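Putative peptide binding protein (Ruminococcus gnavus, PDB 3NOH) is of unknown function but is probably a peptide-binding protein of the periplasmic-binding-protein type. Local coordinates at residues 25-28 and 33-36; 45-50 and 78-83; 21-26 and 68-73; 41-46 and 58-63. All coordinates share one frame; numbering follows the deposited sequence.

Interaction 1: residues 25-28 and 33-36; sequences FCMN and KLSD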
loop_
_atom_site.group_PDB
_atom_site.type_symbol
_atom_site.label_atom_id
_atom_site.label_comp_id
_atom_site.label_asym_id
_atom_site.label_seq_id
_atom_site.Cartn_x
_atom_site.Cartn_y
_atom_site.Cartn_z
ATOM N N PHE A 25 -4.714 -2.155 -0.194
ATOM C CA PHE A 25 -3.522 -1.623 0.408
ATOM C C PHE A 25 -3.096 -2.597 1.467
ATOM O O PHE A 25 -3.839 -2.805 2.426
ATOM C CB PHE A 25 -3.720 -0.224 0.973
ATOM C CG PHE A 25 -2.535 0.305 1.715
ATOM C CD1 PHE A 25 -1.388 0.632 1.047
ATOM C CD2 PHE A 25 -2.584 0.471 3.113
ATOM C CE1 PHE A 25 -0.290 1.097 1.722
ATOM C CE2 PHE A 25 -1.469 0.970 3.783
ATOM C CZ PHE A 25 -0.337 1.259 3.091
ATOM N N CYS A 26 -1.892 -3.173 1.303
ATOM C CA CYS A 26 -1.498 -4.333 2.085
ATOM C C CYS A 26 -0.129 -4.048 2.728
ATOM O O CYS A 26 0.798 -3.614 2.040
ATOM C CB CYS A 26 -1.418 -5.590 1.164
ATOM S SG CYS A 26 -1.123 -7.095 2.079
HETATM N N MSE A 27 -0.024 -4.320 4.037
HETATM C CA MSE A 27 1.195 -4.110 4.820
HETATM C C MSE A 27 1.667 -5.432 5.372
HETATM O O MSE A 27 0.852 -6.268 5.796
HETATM C CB MSE A 27 0.922 -3.127 5.988
HETATM C CG MSE A 27 0.587 -1.728 5.506
HETATM SE SE MSE A 27 -0.119 -0.656 6.904
HETATM C CE MSE A 27 -1.899 -1.450 6.887
ATOM N N ASN A 28 2.976 -5.603 5.434
ATOM C CA ASN A 28 3.612 -6.751 6.062
ATOM C C ASN A 28 3.755 -6.484 7.580
ATOM O O ASN A 28 4.627 -5.741 8.041
ATOM C CB ASN A 28 4.984 -6.988 5.427
ATOM C CG ASN A 28 5.655 -8.223 5.965
ATOM O OD1 ASN A 28 5.243 -8.802 7.004
ATOM N ND2 ASN A 28 6.723 -8.636 5.283
ATOM N N LYS A 33 9.269 -2.223 11.370
ATOM C CA LYS A 33 8.802 -0.851 11.256
ATOM C C LYS A 33 7.327 -0.655 11.045
ATOM O O LYS A 33 6.835 0.452 11.198
ATOM C CB LYS A 33 9.565 -0.114 10.207
ATOM C CG LYS A 33 9.362 -0.483 8.817
ATOM C CD LYS A 33 10.282 0.422 8.045
ATOM C CE LYS A 33 10.360 0.013 6.614
ATOM N NZ LYS A 33 11.433 0.841 5.951
ATOM N N LEU A 34 6.634 -1.716 10.648
ATOM C CA LEU A 34 5.187 -1.650 10.506
ATOM C C LEU A 34 4.515 -2.598 11.503
ATOM O O LEU A 34 3.358 -2.919 11.332
ATOM C CB LEU A 34 4.774 -1.985 9.072
ATOM C CG LEU A 34 5.084 -0.948 7.978
ATOM C CD1 LEU A 34 4.739 -1.529 6.605
ATOM C CD2 LEU A 34 4.388 0.425 8.241
ATOM N N SER A 35 5.217 -3.013 12.559
ATOM C CA SER A 35 4.700 -4.018 13.474
ATOM C C SER A 35 3.767 -3.481 14.556
ATOM O O SER A 35 3.147 -4.264 15.250
ATOM C CB SER A 35 5.840 -4.737 14.173
ATOM O OG SER A 35 6.509 -3.884 15.084
ATOM N N ASP A 36 3.705 -2.155 14.711
ATOM C CA ASP A 36 2.786 -1.521 15.651
ATOM C C ASP A 36 1.359 -1.420 15.039
ATOM O O ASP A 36 1.143 -0.782 14.036
ATOM C CB ASP A 36 3.362 -0.147 16.054
ATOM C CG ASP A 36 2.540 0.550 17.117
ATOM O OD1 ASP A 36 1.590 1.257 16.739
ATOM O OD2 ASP A 36 2.876 0.403 18.303
#
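Met27 and Leu34 meet in a small apolar contact where strand 22-27 ends and the chain turns toward helix 37-47, so that the exit of the strand is held against the loop that follows it. Only four residues lie between the two segments, and the connection folds back closely enough to bring the CA atoms of Asn28 and Leu34 to 6.9 Å.

From the loop side the contact is made by Leu34 alone, which meets both Met27 and Asn28. With CG set anti to its carbonyl carbon (chi1 -72°), the side chain reaches back to the strand, and CD1 comes to rest 4.2 Å from CB of Met27, a selenomethionine. It is the root of the Met27 chain that is met here. Beyond CG the chain bends at chi3 (-77°) and carries its selenium end off to helix 37-47, where it lies among Arg40, Leu43 and Lys44. Nearer the backbone, CB of Leu34 lies 3.9 Å from O of Asn28, a van der Waals approach.

The polar groups are served by other partners. Asn28 OD1 bonds to the backbone N of Leu30 and its ND2 to O of Tyr110, while Asp36, at the N-cap of helix 37-47, bonds through OD1 to N of Ile39. The chemistry across the contact is therefore dispersive: burial and shape hold Leu34 to the strand end, and directional bonding is left to the turn and the helix start.

Interaction 2: residues 45-50 and 78-83; sequences AFVTGK and DSLCER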
loop_
_atom_site.group_PDB
_atom_site.type_symbol
_atom_site.label_atom_id
_atom_site.label_comp_id
_atom_site.label_asym_id
_atom_site.label_seq_id
_atom_site.Cartn_x
_atom_site.Cartn_y
_atom_site.Cartn_z
ATOM N N ALA A 45 -6.446 4.470 7.820
ATOM C CA ALA A 45 -7.279 5.655 7.900
ATOM C C ALA A 45 -6.767 6.714 6.931
ATOM O O ALA A 45 -7.549 7.434 6.309
ATOM C CB ALA A 45 -7.303 6.210 9.339
ATOM N N PHE A 46 -5.447 6.839 6.824
ATOM C CA PHE A 46 -4.885 7.857 5.939
ATOM C C PHE A 46 -5.199 7.552 4.491
ATOM O O PHE A 46 -5.605 8.437 3.736
ATOM C CB PHE A 46 -3.375 7.951 6.092
ATOM C CG PHE A 46 -2.763 9.147 5.375
ATOM C CD1 PHE A 46 -2.449 9.063 4.001
ATOM C CD2 PHE A 46 -2.482 10.299 6.064
ATOM C CE1 PHE A 46 -1.877 10.147 3.343
ATOM C CE2 PHE A 46 -1.915 11.410 5.419
ATOM C CZ PHE A 46 -1.612 11.315 4.051
ATOM N N VAL A 47 -4.983 6.299 4.103
ATOM C CA VAL A 47 -5.212 5.900 2.737
ATOM C C VAL A 47 -6.685 6.060 2.309
ATOM O O VAL A 47 -6.934 6.423 1.168
ATOM C CB VAL A 47 -4.661 4.455 2.475
ATOM C CG1 VAL A 47 -5.060 3.975 1.113
ATOM C CG2 VAL A 47 -3.143 4.436 2.636
ATOM N N THR A 48 -7.640 5.848 3.221
ATOM C CA THR A 48 -9.075 6.027 2.923
ATOM C C THR A 48 -9.586 7.448 3.087
ATOM O O THR A 48 -10.794 7.681 2.988
ATOM C CB THR A 48 -9.927 5.110 3.817
ATOM O OG1 THR A 48 -9.761 5.482 5.197
ATOM C CG2 THR A 48 -9.522 3.657 3.620
ATOM N N GLY A 49 -8.700 8.403 3.372
ATOM C CA GLY A 49 -9.112 9.799 3.571
ATOM C C GLY A 49 -9.740 10.147 4.908
ATOM O O GLY A 49 -10.151 11.279 5.098
ATOM N N LYS A 50 -9.831 9.198 5.843
ATOM C CA LYS A 50 -10.406 9.478 7.168
ATOM C C LYS A 50 -9.500 10.390 8.017
ATOM O O LYS A 50 -9.977 10.989 8.982
ATOM C CB LYS A 50 -10.747 8.186 7.945
ATOM C CG LYS A 50 -11.868 7.344 7.316
ATOM C CD LYS A 50 -12.291 6.150 8.182
ATOM N N ASP A 78 1.482 7.275 -6.968
ATOM C CA ASP A 78 2.385 8.436 -7.006
ATOM C C ASP A 78 1.738 9.619 -6.232
ATOM O O ASP A 78 2.415 10.368 -5.543
ATOM C CB ASP A 78 2.774 8.835 -8.429
ATOM C CG ASP A 78 3.746 7.853 -9.115
ATOM O OD1 ASP A 78 4.348 7.021 -8.418
ATOM O OD2 ASP A 78 3.880 7.980 -10.341
ATOM N N SER A 79 0.430 9.794 -6.417
ATOM C CA SER A 79 -0.328 10.842 -5.727
ATOM C C SER A 79 -0.381 10.606 -4.217
ATOM O O SER A 79 -0.218 11.551 -3.427
ATOM C CB SER A 79 -1.751 10.901 -6.303
ATOM O OG SER A 79 -1.727 11.487 -7.590
ATOM N N LEU A 80 -0.640 9.356 -3.835
ATOM C CA LEU A 80 -0.672 8.934 -2.424
ATOM C C LEU A 80 0.683 9.192 -1.787
ATOM O O LEU A 80 0.750 9.658 -0.649
ATOM C CB LEU A 80 -1.047 7.452 -2.304
ATOM C CG LEU A 80 -0.991 6.842 -0.912
ATOM C CD1 LEU A 80 -1.959 7.524 0.080
ATOM C CD2 LEU A 80 -1.273 5.286 -0.929
ATOM N N CYS A 81 1.744 8.895 -2.538
ATOM C CA CYS A 81 3.129 9.169 -2.077
ATOM C C CYS A 81 3.331 10.645 -1.728
ATOM O O CYS A 81 3.909 11.018 -0.695
ATOM C CB CYS A 81 4.110 8.753 -3.182
ATOM S SG CYS A 81 5.800 8.698 -2.615
ATOM N N GLU A 82 2.861 11.532 -2.606
ATOM C CA GLU A 82 2.892 12.941 -2.330
ATOM C C GLU A 82 2.134 13.314 -1.021
ATOM O O GLU A 82 2.629 14.094 -0.190
ATOM C CB GLU A 82 2.314 13.699 -3.513
ATOM C CG GLU A 82 2.457 15.158 -3.387
ATOM C CD GLU A 82 1.946 15.873 -4.634
ATOM O OE1 GLU A 82 1.786 15.207 -5.696
ATOM O OE2 GLU A 82 1.703 17.088 -4.524
ATOM N N ARG A 83 0.954 12.731 -0.836
ATOM C CA ARG A 83 0.190 13.046 0.374
ATOM C C ARG A 83 0.885 12.482 1.622
ATOM O O ARG A 83 0.927 13.174 2.652
ATOM C CB ARG A 83 -1.267 12.571 0.271
ATOM C CG ARG A 83 -2.076 13.290 -0.804
ATOM C CD ARG A 83 -3.587 12.907 -0.755
ATOM N NE ARG A 83 -3.870 11.464 -0.814
ATOM C CZ ARG A 83 -4.003 10.756 -1.937
ATOM N NH1 ARG A 83 -3.847 11.341 -3.117
ATOM N NH2 ARG A 83 -4.302 9.465 -1.882
#
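Phe46 turns the edge of its ring to helix 71-86, while Val47, one residue on, meets the same helix through a methyl group; together they pack the end of helix 37-47 against its neighbour on one face of the mixed sheet of this alpha/beta fold.

The phenyl ring is carried across by its first torsion, which sets CG anti to the backbone N (chi1 -170°). Its leading edge then straddles two kinds of surface. CZ approaches the backbone O of Arg83 at 3.4 Å, with the oxygen near the ring plane, so that the weakly positive rim of the ring faces a carbonyl. Next to it, CE1 touches CB of Arg83 at 4.0 Å, and Leu80 CD1 also lies at the edge, 4.2 Å from CE1. Leu84 and Ala87 add further contacts to the ring from the same helix and the loop beyond it. Without the ring, as with an alanine here, Leu80 CD1 and the Arg83 carbonyl would probably lose their aromatic neighbour and a gap would be likely to open between the helices.

Val47 and Leu80 meet nearly at right angles, and Val47 also touches Tyr76 of helix 71-86 and Leu133 of strand 129-134, the latter tying helix 37-47 to the sheet. Just past these residues helix 37-47 stops in a Schellman motif: Gly49 has positive phi (78°), its N bonds to O of Phe46 at 3.1 Å, and Lys50 N bonds weakly to O of Ala45. Between the two helices, CG2 of Val47 sits 4.1 Å from CD2 of Leu80.

Interaction 3: residues 21-26 and 68-73; sequences GSYIFC and ETDYAL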
loop_
_atom_site.group_PDB
_atom_site.type_symbol
_atom_site.label_atom_id
_atom_site.label_comp_id
_atom_site.label_asym_id
_atom_site.label_seq_id
_atom_site.Cartn_x
_atom_site.Cartn_y
_atom_site.Cartn_z
ATOM N N GLY A 21 -13.124 -0.974 -9.783
ATOM C CA GLY A 21 -13.277 -2.153 -8.930
ATOM C C GLY A 21 -12.592 -1.956 -7.591
ATOM O O GLY A 21 -12.378 -0.833 -7.142
ATOM N N SER A 22 -12.189 -3.088 -6.992
ATOM C CA SER A 22 -11.586 -3.135 -5.659
ATOM C C SER A 22 -10.108 -3.222 -5.761
ATOM O O SER A 22 -9.567 -3.873 -6.651
ATOM C CB SER A 22 -12.080 -4.405 -4.904
ATOM O OG SER A 22 -13.442 -4.315 -4.611
ATOM N N TYR A 23 -9.448 -2.558 -4.825
ATOM C CA TYR A 23 -8.029 -2.601 -4.680
ATOM C C TYR A 23 -7.746 -2.914 -3.256
ATOM O O TYR A 23 -8.620 -2.807 -2.373
ATOM C CB TYR A 23 -7.418 -1.236 -5.045
ATOM C CG TYR A 23 -7.595 -0.912 -6.493
ATOM C CD1 TYR A 23 -8.786 -0.387 -6.936
ATOM C CD2 TYR A 23 -6.572 -1.149 -7.423
ATOM C CE1 TYR A 23 -8.995 -0.133 -8.302
ATOM C CE2 TYR A 23 -6.766 -0.895 -8.768
ATOM C CZ TYR A 23 -7.973 -0.397 -9.202
ATOM O OH TYR A 23 -8.164 -0.106 -10.550
ATOM N N ILE A 24 -6.497 -3.321 -3.055
ATOM C CA ILE A 24 -6.003 -3.471 -1.715
ATOM C C ILE A 24 -4.760 -2.686 -1.432
ATOM O O ILE A 24 -3.910 -2.513 -2.302
ATOM C CB ILE A 24 -5.802 -4.919 -1.323
ATOM C CG1 ILE A 24 -4.757 -5.607 -2.152
ATOM C CG2 ILE A 24 -7.141 -5.722 -1.298
ATOM C CD1 ILE A 24 -4.337 -6.946 -1.416
ATOM N N PHE A 25 -4.714 -2.155 -0.194
ATOM C CA PHE A 25 -3.522 -1.623 0.408
ATOM C C PHE A 25 -3.096 -2.597 1.467
ATOM O O PHE A 25 -3.839 -2.805 2.426
ATOM C CB PHE A 25 -3.720 -0.224 0.973
ATOM C CG PHE A 25 -2.535 0.305 1.715
ATOM C CD1 PHE A 25 -1.388 0.632 1.047
ATOM C CD2 PHE A 25 -2.584 0.471 3.113
ATOM C CE1 PHE A 25 -0.290 1.097 1.722
ATOM C CE2 PHE A 25 -1.469 0.970 3.783
ATOM C CZ PHE A 25 -0.337 1.259 3.091
ATOM N N CYS A 26 -1.892 -3.173 1.303
ATOM C CA CYS A 26 -1.498 -4.333 2.085
ATOM C C CYS A 26 -0.129 -4.048 2.728
ATOM O O CYS A 26 0.798 -3.614 2.040
ATOM C CB CYS A 26 -1.418 -5.590 1.164
ATOM S SG CYS A 26 -1.123 -7.095 2.079
ATOM N N GLU A 68 3.817 -2.614 -12.504
ATOM C CA GLU A 68 4.190 -1.655 -13.546
ATOM C C GLU A 68 3.237 -1.612 -14.748
ATOM O O GLU A 68 3.321 -0.672 -15.568
ATOM C CB GLU A 68 5.615 -1.969 -14.025
ATOM C CG GLU A 68 5.738 -3.276 -14.803
ATOM C CD GLU A 68 7.199 -3.771 -14.956
ATOM O OE1 GLU A 68 8.139 -3.089 -14.429
ATOM O OE2 GLU A 68 7.389 -4.861 -15.570
ATOM N N THR A 69 2.343 -2.609 -14.878
ATOM C CA THR A 69 1.345 -2.598 -15.903
ATOM C C THR A 69 -0.037 -2.142 -15.460
ATOM O O THR A 69 -0.967 -2.138 -16.255
ATOM C CB THR A 69 1.287 -3.959 -16.642
ATOM O OG1 THR A 69 1.176 -5.023 -15.705
ATOM C CG2 THR A 69 2.584 -4.193 -17.458
ATOM N N ASP A 70 -0.163 -1.730 -14.195
ATOM C CA ASP A 70 -1.398 -1.171 -13.722
ATOM C C ASP A 70 -1.224 0.359 -13.736
ATOM O O ASP A 70 -0.878 0.982 -12.730
ATOM C CB ASP A 70 -1.727 -1.699 -12.298
ATOM C CG ASP A 70 -3.119 -1.328 -11.871
ATOM O OD1 ASP A 70 -3.708 -0.347 -12.466
ATOM O OD2 ASP A 70 -3.646 -1.984 -10.931
ATOM N N TYR A 71 -1.432 0.950 -14.889
ATOM C CA TYR A 71 -1.044 2.352 -15.072
ATOM C C TYR A 71 -1.846 3.309 -14.213
ATOM O O TYR A 71 -1.298 4.283 -13.666
ATOM C CB TYR A 71 -1.129 2.738 -16.537
ATOM C CG TYR A 71 -0.413 1.790 -17.477
ATOM C CD1 TYR A 71 0.852 1.292 -17.164
ATOM C CD2 TYR A 71 -0.979 1.431 -18.696
ATOM C CE1 TYR A 71 1.521 0.430 -18.021
ATOM C CE2 TYR A 71 -0.321 0.555 -19.570
ATOM C CZ TYR A 71 0.923 0.059 -19.223
ATOM O OH TYR A 71 1.585 -0.808 -20.062
ATOM N N ALA A 72 -3.147 3.036 -14.076
ATOM C CA ALA A 72 -3.998 3.850 -13.244
ATOM C C ALA A 72 -3.559 3.761 -11.789
ATOM O O ALA A 72 -3.564 4.785 -11.101
ATOM C CB ALA A 72 -5.456 3.436 -13.352
ATOM N N LEU A 73 -3.222 2.564 -11.325
ATOM C CA LEU A 73 -2.761 2.390 -9.939
ATOM C C LEU A 73 -1.401 3.045 -9.666
ATOM O O LEU A 73 -1.165 3.522 -8.544
ATOM C CB LEU A 73 -2.768 0.929 -9.480
ATOM C CG LEU A 73 -2.723 0.690 -7.985
ATOM C CD1 LEU A 73 -3.889 1.403 -7.188
ATOM C CD2 LEU A 73 -2.711 -0.843 -7.713
HETATM O O HOH W 1 -6.409 -0.876 -12.208
#
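Tyr23 meets Leu73 and Asp70 through one side of its ring, bringing strand 22-27 against the first turn of helix 71-86. The apolar share belongs to Leu73, whose two methyl groups lie beside the ring: CD1 is 3.7 Å from Tyr23 CD2, and CD2 is 3.9 Å from the same ring atom. The two side chains run antiparallel alongside one another.

The polar share runs round the ring edge. Asp70 sets CG opposite its backbone N (chi1 -170°), which carries the carboxylate toward Tyr23; OD2 lies in the ring plane, 3.9 Å from CE2, with the carboxylate turned 36° from the ring. A water links the two side chains: it stands a short 2.5 Å from Tyr23 OH and 2.8 Å from Asp70 OD1, to which it can donate. Tyr23 OH is also hydrogen-bonded to the backbone N of Glu20, just before the segment.

Capping supplies the third kind. Asp70 OD1 accepts from N of Leu73 at 3.2 Å, the N-H entering from well above the carboxylate plane (62° out of it). One carboxylate oxygen thus serves both the helix start and the bridging water. This is an aspartate N-cap, placed where a helix of an alpha/beta fold begins to pack on its sheet.

Interaction 4: residues 41-46 and 58-63; sequences EQLKAF and TELSFD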
loop_
_atom_site.group_PDB
_atom_site.type_symbol
_atom_site.label_atom_id
_atom_site.label_comp_id
_atom_site.label_asym_id
_atom_site.label_seq_id
_atom_site.Cartn_x
_atom_site.Cartn_y
_atom_site.Cartn_z
ATOM N N GLU A 41 -3.114 0.961 11.640
ATOM C CA GLU A 41 -4.487 1.506 11.632
ATOM C C GLU A 41 -4.475 2.967 11.177
ATOM O O GLU A 41 -5.333 3.389 10.398
ATOM C CB GLU A 41 -5.170 1.336 13.002
ATOM C CG GLU A 41 -5.513 -0.135 13.373
ATOM C CD GLU A 41 -6.379 -0.837 12.294
ATOM O OE1 GLU A 41 -7.410 -0.255 11.872
ATOM O OE2 GLU A 41 -6.013 -1.949 11.852
ATOM N N GLN A 42 -3.481 3.747 11.633
ATOM C CA GLN A 42 -3.385 5.133 11.162
ATOM C C GLN A 42 -3.208 5.173 9.666
ATOM O O GLN A 42 -3.847 5.995 8.998
ATOM C CB GLN A 42 -2.236 5.885 11.818
ATOM C CG GLN A 42 -2.456 6.304 13.214
ATOM C CD GLN A 42 -1.352 7.237 13.658
ATOM O OE1 GLN A 42 -1.175 8.295 13.072
ATOM N NE2 GLN A 42 -0.608 6.848 14.685
ATOM N N LEU A 43 -2.340 4.294 9.144
ATOM C CA LEU A 43 -2.110 4.220 7.679
ATOM C C LEU A 43 -3.371 3.841 6.897
ATOM O O LEU A 43 -3.632 4.397 5.817
ATOM C CB LEU A 43 -0.955 3.299 7.270
ATOM C CG LEU A 43 0.442 3.809 7.585
ATOM C CD1 LEU A 43 1.468 2.668 7.490
ATOM C CD2 LEU A 43 0.763 5.008 6.627
ATOM N N LYS A 44 -4.138 2.879 7.413
ATOM C CA LYS A 44 -5.391 2.553 6.783
ATOM C C LYS A 44 -6.305 3.767 6.692
ATOM O O LYS A 44 -6.875 4.045 5.628
ATOM C CB LYS A 44 -6.097 1.432 7.572
ATOM C CG LYS A 44 -5.431 0.083 7.446
ATOM C CD LYS A 44 -6.084 -0.931 8.353
ATOM C CE LYS A 44 -5.428 -2.287 8.326
ATOM N NZ LYS A 44 -6.113 -3.198 9.296
ATOM N N ALA A 45 -6.446 4.470 7.820
ATOM C CA ALA A 45 -7.279 5.655 7.900
ATOM C C ALA A 45 -6.767 6.714 6.931
ATOM O O ALA A 45 -7.549 7.434 6.309
ATOM C CB ALA A 45 -7.303 6.210 9.339
ATOM N N PHE A 46 -5.447 6.839 6.824
ATOM C CA PHE A 46 -4.885 7.857 5.939
ATOM C C PHE A 46 -5.199 7.552 4.491
ATOM O O PHE A 46 -5.605 8.437 3.736
ATOM C CB PHE A 46 -3.375 7.951 6.092
ATOM C CG PHE A 46 -2.763 9.147 5.375
ATOM C CD1 PHE A 46 -2.449 9.063 4.001
ATOM C CD2 PHE A 46 -2.482 10.299 6.064
ATOM C CE1 PHE A 46 -1.877 10.147 3.343
ATOM C CE2 PHE A 46 -1.915 11.410 5.419
ATOM C CZ PHE A 46 -1.612 11.315 4.051
ATOM N N THR A 58 8.708 8.354 16.092
ATOM C CA THR A 58 9.850 8.485 15.249
ATOM C C THR A 58 9.373 8.331 13.805
ATOM O O THR A 58 8.228 7.921 13.500
ATOM C CB THR A 58 10.978 7.461 15.594
ATOM O OG1 THR A 58 10.738 6.236 14.933
ATOM C CG2 THR A 58 11.181 7.230 17.085
ATOM N N GLU A 59 10.268 8.618 12.898
ATOM C CA GLU A 59 9.925 8.780 11.503
ATOM C C GLU A 59 9.328 7.510 10.917
ATOM O O GLU A 59 9.732 6.404 11.246
ATOM C CB GLU A 59 11.177 9.211 10.704
ATOM C CG GLU A 59 11.030 9.128 9.180
ATOM N N LEU A 60 8.348 7.676 10.038
ATOM C CA LEU A 60 7.784 6.564 9.363
ATOM C C LEU A 60 8.303 6.570 7.942
ATOM O O LEU A 60 8.095 7.529 7.200
ATOM C CB LEU A 60 6.265 6.650 9.371
ATOM C CG LEU A 60 5.551 5.507 8.656
ATOM C CD1 LEU A 60 5.841 4.116 9.261
ATOM C CD2 LEU A 60 4.062 5.805 8.719
ATOM N N SER A 61 8.981 5.495 7.551
ATOM C CA SER A 61 9.521 5.436 6.224
ATOM C C SER A 61 9.341 4.031 5.709
ATOM O O SER A 61 9.753 3.119 6.402
ATOM C CB SER A 61 11.033 5.732 6.281
ATOM O OG SER A 61 11.548 5.805 4.979
ATOM N N PHE A 62 8.766 3.876 4.511
ATOM C CA PHE A 62 8.501 2.553 3.939
ATOM C C PHE A 62 8.221 2.669 2.463
ATOM O O PHE A 62 7.920 3.751 1.953
ATOM C CB PHE A 62 7.371 1.788 4.666
ATOM C CG PHE A 62 6.010 2.417 4.544
ATOM C CD1 PHE A 62 5.622 3.436 5.423
ATOM C CD2 PHE A 62 5.131 2.032 3.554
ATOM C CE1 PHE A 62 4.364 4.033 5.274
ATOM C CE2 PHE A 62 3.850 2.624 3.435
ATOM C CZ PHE A 62 3.480 3.620 4.295
ATOM N N ASP A 63 8.374 1.562 1.764
ATOM C CA ASP A 63 8.120 1.513 0.345
ATOM C C ASP A 63 6.744 0.908 0.084
ATOM O O ASP A 63 6.279 -0.026 0.771
ATOM C CB ASP A 63 9.199 0.675 -0.357
ATOM C CG ASP A 63 10.605 1.275 -0.245
ATOM O OD1 ASP A 63 10.724 2.477 -0.038
ATOM O OD2 ASP A 63 11.593 0.489 -0.362
#
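The ring of Phe62 has CG of Leu60 at its edge, in the ring plane, and is approached obliquely by Leu43, which comes across from helix 37-47. Both leucine methyls take part: CD2 of Leu43 stands 3.8 Å from CZ, and CD1 lies 3.9 Å from CE1 of the Phe62 ring. A second flat group, the carboxylate of Glu41, lies away from this contact. NZ of Lys44 reaches its OE2 at 2.8 Å, meeting it on the syn side and 24° out of plane, in a salt bridge within one helical turn; the same amine pairs with Asp129.

Phe62 owes its position to a first torsion of 66°, which holds CG between the backbone N and the carbonyl carbon and points the ring at the helix. Helix 37-47 here covers the start of strand 61-67, one of the parallel strands of the mixed sheet, by a purely apolar contact. CD2 of Leu43 also touches CD2 of Leu60 at 4.0 Å, so a single methyl is shared between Leu60 and Phe62. With an alanine at Leu43, both branches would be gone, and the Phe62 ring and Leu60 CD2 would probably face a gap beneath the helix.

Leu43 is hemmed in further by Leu34, Met27 and Leu84, while between Leu60 and Phe62 in sequence, Ser61 hydrogen-bonds through OG to O of Asp90.

How the interactions relate
The four contacts share a few elements of one alpha/beta domain. Strand 22-27 serves interactions 1 and 3, at centres about 18 Å apart; helix 37-47 serves interactions 2 and 4, and helix 71-86 serves 2 and 3. Interaction 1 closes first along the chain, interaction 4 is nested inside the loop closed by interaction 3, and interactions 2 and 3 alternate. Interactions 1 and 4 lie closest, with centres about 8 Å apart, and 3 and 4 farthest, about 19 Å. Phe25 CE2 touches Val47 CG2 at 4.0 Å, joining strand 22-27 to helix 37-47 of the helix pair. Both helices are thus fastened to one face of the sheet and to each other.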